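Long-range contact in retinol dehydratase (PDB 1FMJ), which dehydrates retinol, probably through a sulfotransferase-type reaction, in a fold that binds retinol and adenosine-3'-5'-diphosphate: residues D65-S70 / R159-H164. Sequence-based numbering, arbitrary orientation.
Sequences DVFVAS and RFVKTH. With RTL (retinol), chain H.
Arg159 and Asp65 both carry CG anti to their own carbonyl carbon, and a bend in the arginine at chi3 (-60°) swings the guanidinium back alongside the carboxylate. The pair sits at the start of two neighbouring parallel strands, 66-70 and 160-163, in the central sheet of the P-loop-type sulfotransferase fold. Arg159 grips side-on: NE reaches Asp65 OD1 at 3.0 Å, the oxygen lying almost in the guanidinium plane, while NH2 meets the syn lone pair of Asp65 OD2 at 2.6 Å. The two planes are turned 49° apart, and the NH2 bond is the more bent. Leu150 O takes Arg159 NH1, Pro60 O takes Arg159 NH2, and Arg62 N bonds to Asp65 OD2. A leucine in place of Arg159 would probably leave the buried Asp65 carboxylate without its charged mate, and Leu150 O and Pro60 O without their donor.

The two strand segments run 15° apart in direction, and their parallel ladder alternates: Arg159 O accepts from Val66 N, Val66 O from Val161 N (2.9 Å), Val161 O from Val68 N and Val68 O from Thr163 N. The last rung, Ser70 N to Thr163 O, is weak. On one face of the sheet, Val161 CB stands over the centre of the Phe67 ring, 3.7 Å from its centroid, as a CH-pi contact. Further along that face Thr163 CG2 touches Ala69 CB at 3.6 Å, while Thr163 OG1 bonds to Asp107.

At the C-terminal ends of these two strands the chain reaches the retinol pocket and comes near the nucleotide. Ser70 OG bonds to Thr76 of helix 76-87. Lys162, extended beyond CG, donates from NZ to retinol O1 at 2.9 Å. His164 ND1 donates to Ser70 O at 3.1 Å from above the carbonyl plane. That bond helps fix the ring's rotation, and NE2, the second ring nitrogen, hydrogen-bonds retinol O1 at 2.9 Å in the ring plane.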
loop_
_atom_site.group_PDB
_atom_site.type_symbol
_atom_site.label_atom_id
_atom_site.label_comp_id
_atom_site.label_asym_id
_atom_site.label_seq_id
_atom_site.Cartn_x
_atom_site.Cartn_y
_atom_site.Cartn_z
ATOM N N ASP A 65 -4.484 11.250 15.347
ATOM C CA ASP A 65 -4.123 10.682 14.048
ATOM C C ASP A 65 -4.243 9.161 14.088
ATOM O O ASP A 65 -3.918 8.535 15.097
ATOM C CB ASP A 65 -2.669 11.012 13.679
ATOM C CG ASP A 65 -2.459 12.465 13.338
ATOM O OD1 ASP A 65 -3.453 13.204 13.254
ATOM O OD2 ASP A 65 -1.289 12.867 13.145
ATOM N N VAL A 66 -4.704 8.569 12.993
ATOM C CA VAL A 66 -4.795 7.121 12.911
ATOM C C VAL A 66 -4.196 6.712 11.575
ATOM O O VAL A 66 -4.610 7.206 10.528
ATOM C CB VAL A 66 -6.242 6.613 12.992
ATOM C CG1 VAL A 66 -6.257 5.088 12.870
ATOM C CG2 VAL A 66 -6.868 7.037 14.309
ATOM N N PHE A 67 -3.218 5.817 11.615
ATOM C CA PHE A 67 -2.548 5.365 10.397
ATOM C C PHE A 67 -2.868 3.935 10.029
ATOM O O PHE A 67 -2.990 3.072 10.892
ATOM C CB PHE A 67 -1.022 5.427 10.543
ATOM C CG PHE A 67 -0.434 6.799 10.437
ATOM C CD1 PHE A 67 -0.745 7.785 11.362
ATOM C CD2 PHE A 67 0.497 7.082 9.441
ATOM C CE1 PHE A 67 -0.136 9.030 11.298
ATOM C CE2 PHE A 67 1.112 8.325 9.371
ATOM C CZ PHE A 67 0.794 9.303 10.306
ATOM N N VAL A 68 -2.995 3.691 8.733
ATOM C CA VAL A 68 -3.191 2.347 8.231
ATOM C C VAL A 68 -1.971 2.197 7.328
ATOM O O VAL A 68 -1.830 2.907 6.320
ATOM C CB VAL A 68 -4.488 2.210 7.428
ATOM C CG1 VAL A 68 -4.604 0.795 6.885
ATOM C CG2 VAL A 68 -5.679 2.520 8.328
ATOM N N ALA A 69 -1.075 1.298 7.717
ATOM C CA ALA A 69 0.163 1.083 6.988
ATOM C C ALA A 69 0.301 -0.367 6.576
ATOM O O ALA A 69 -0.347 -1.249 7.140
ATOM C CB ALA A 69 1.353 1.502 7.857
ATOM N N SER A 70 1.158 -0.613 5.600
ATOM C CA SER A 70 1.349 -1.970 5.110
ATOM C C SER A 70 2.241 -1.969 3.902
ATOM O O SER A 70 2.515 -0.916 3.326
ATOM C CB SER A 70 0.012 -2.536 4.643
ATOM O OG SER A 70 -0.424 -1.777 3.523
ATOM N N ARG A 159 -7.370 13.106 11.383
ATOM C CA ARG A 159 -6.631 12.720 10.192
ATOM C C ARG A 159 -6.448 11.216 10.079
ATOM O O ARG A 159 -5.938 10.567 10.999
ATOM C CB ARG A 159 -5.252 13.391 10.163
ATOM C CG ARG A 159 -5.289 14.914 10.094
ATOM C CD ARG A 159 -3.878 15.500 9.924
ATOM N NE ARG A 159 -2.979 15.141 11.020
ATOM C CZ ARG A 159 -1.738 15.604 11.151
ATOM N NH1 ARG A 159 -1.241 16.449 10.252
ATOM N NH2 ARG A 159 -0.996 15.224 12.184
ATOM N N PHE A 160 -6.890 10.671 8.947
ATOM C CA PHE A 160 -6.745 9.254 8.660
ATOM C C PHE A 160 -5.658 9.186 7.594
ATOM O O PHE A 160 -5.809 9.744 6.509
ATOM C CB PHE A 160 -8.053 8.662 8.125
ATOM C CG PHE A 160 -9.122 8.510 9.173
ATOM C CD1 PHE A 160 -9.964 9.577 9.491
ATOM C CD2 PHE A 160 -9.267 7.311 9.867
ATOM C CE1 PHE A 160 -10.929 9.448 10.488
ATOM C CE2 PHE A 160 -10.231 7.168 10.868
ATOM C CZ PHE A 160 -11.065 8.236 11.182
ATOM N N VAL A 161 -4.554 8.525 7.920
ATOM C CA VAL A 161 -3.434 8.429 6.998
ATOM C C VAL A 161 -3.185 7.024 6.487
ATOM O O VAL A 161 -3.097 6.071 7.270
ATOM C CB VAL A 161 -2.128 8.919 7.662
ATOM C CG1 VAL A 161 -1.000 8.935 6.631
ATOM C CG2 VAL A 161 -2.333 10.293 8.276
ATOM N N LYS A 162 -3.067 6.907 5.168
ATOM C CA LYS A 162 -2.779 5.631 4.530
ATOM C C LYS A 162 -1.332 5.715 4.082
ATOM O O LYS A 162 -0.916 6.736 3.538
ATOM C CB LYS A 162 -3.667 5.432 3.303
ATOM C CG LYS A 162 -3.138 4.402 2.317
ATOM C CD LYS A 162 -3.955 4.407 1.039
ATOM C CE LYS A 162 -3.360 3.489 0.002
ATOM N NZ LYS A 162 -4.174 3.472 -1.232
ATOM N N THR A 163 -0.553 4.667 4.310
ATOM C CA THR A 163 0.834 4.714 3.876
ATOM C C THR A 163 1.437 3.341 3.658
ATOM O O THR A 163 1.030 2.356 4.284
ATOM C CB THR A 163 1.738 5.482 4.894
ATOM O OG1 THR A 163 3.046 5.655 4.329
ATOM C CG2 THR A 163 1.883 4.700 6.186
ATOM N N HIS A 164 2.402 3.284 2.750
ATOM C CA HIS A 164 3.116 2.056 2.476
ATOM C C HIS A 164 4.570 2.308 2.874
ATOM O O HIS A 164 5.469 1.571 2.499
ATOM C CB HIS A 164 3.003 1.670 0.994
ATOM C CG HIS A 164 1.596 1.415 0.545
ATOM N ND1 HIS A 164 0.745 0.561 1.216
ATOM C CD2 HIS A 164 0.885 1.908 -0.497
ATOM C CE1 HIS A 164 -0.428 0.541 0.607
ATOM N NE2 HIS A 164 -0.370 1.349 -0.436
HETATM C C1 RTL H . -0.369 7.006 -13.144
HETATM C C2 RTL H . 0.756 7.622 -14.036
HETATM C C3 RTL H . 1.070 9.071 -13.684
HETATM C C4 RTL H . 0.488 10.068 -12.685
HETATM C C5 RTL H . -0.595 9.300 -11.924
HETATM C C6 RTL H . -1.010 7.967 -12.074
HETATM C C7 RTL H . -2.078 7.354 -11.241
HETATM C C8 RTL H . -1.879 6.845 -9.990
HETATM C C9 RTL H . -2.928 6.236 -9.160
HETATM C C10 RTL H . -2.563 5.767 -7.912
HETATM C C11 RTL H . -3.375 5.113 -6.862
HETATM C C12 RTL H . -2.760 3.982 -6.378
HETATM C C13 RTL H . -3.078 2.956 -5.363
HETATM C C14 RTL H . -2.436 1.837 -4.913
HETATM C C15 RTL H . -1.571 1.941 -3.727
HETATM O O1 RTL H . -2.262 1.742 -2.567
HETATM C C16 RTL H . 0.398 5.813 -12.539
HETATM C C17 RTL H . -1.360 6.463 -14.186
HETATM C C18 RTL H . -1.260 10.239 -10.906
HETATM C C19 RTL H . -4.369 6.140 -9.695
HETATM C C20 RTL H . -4.443 3.340 -4.767
HETATM O O HOH W 1 -5.695 14.043 13.592
#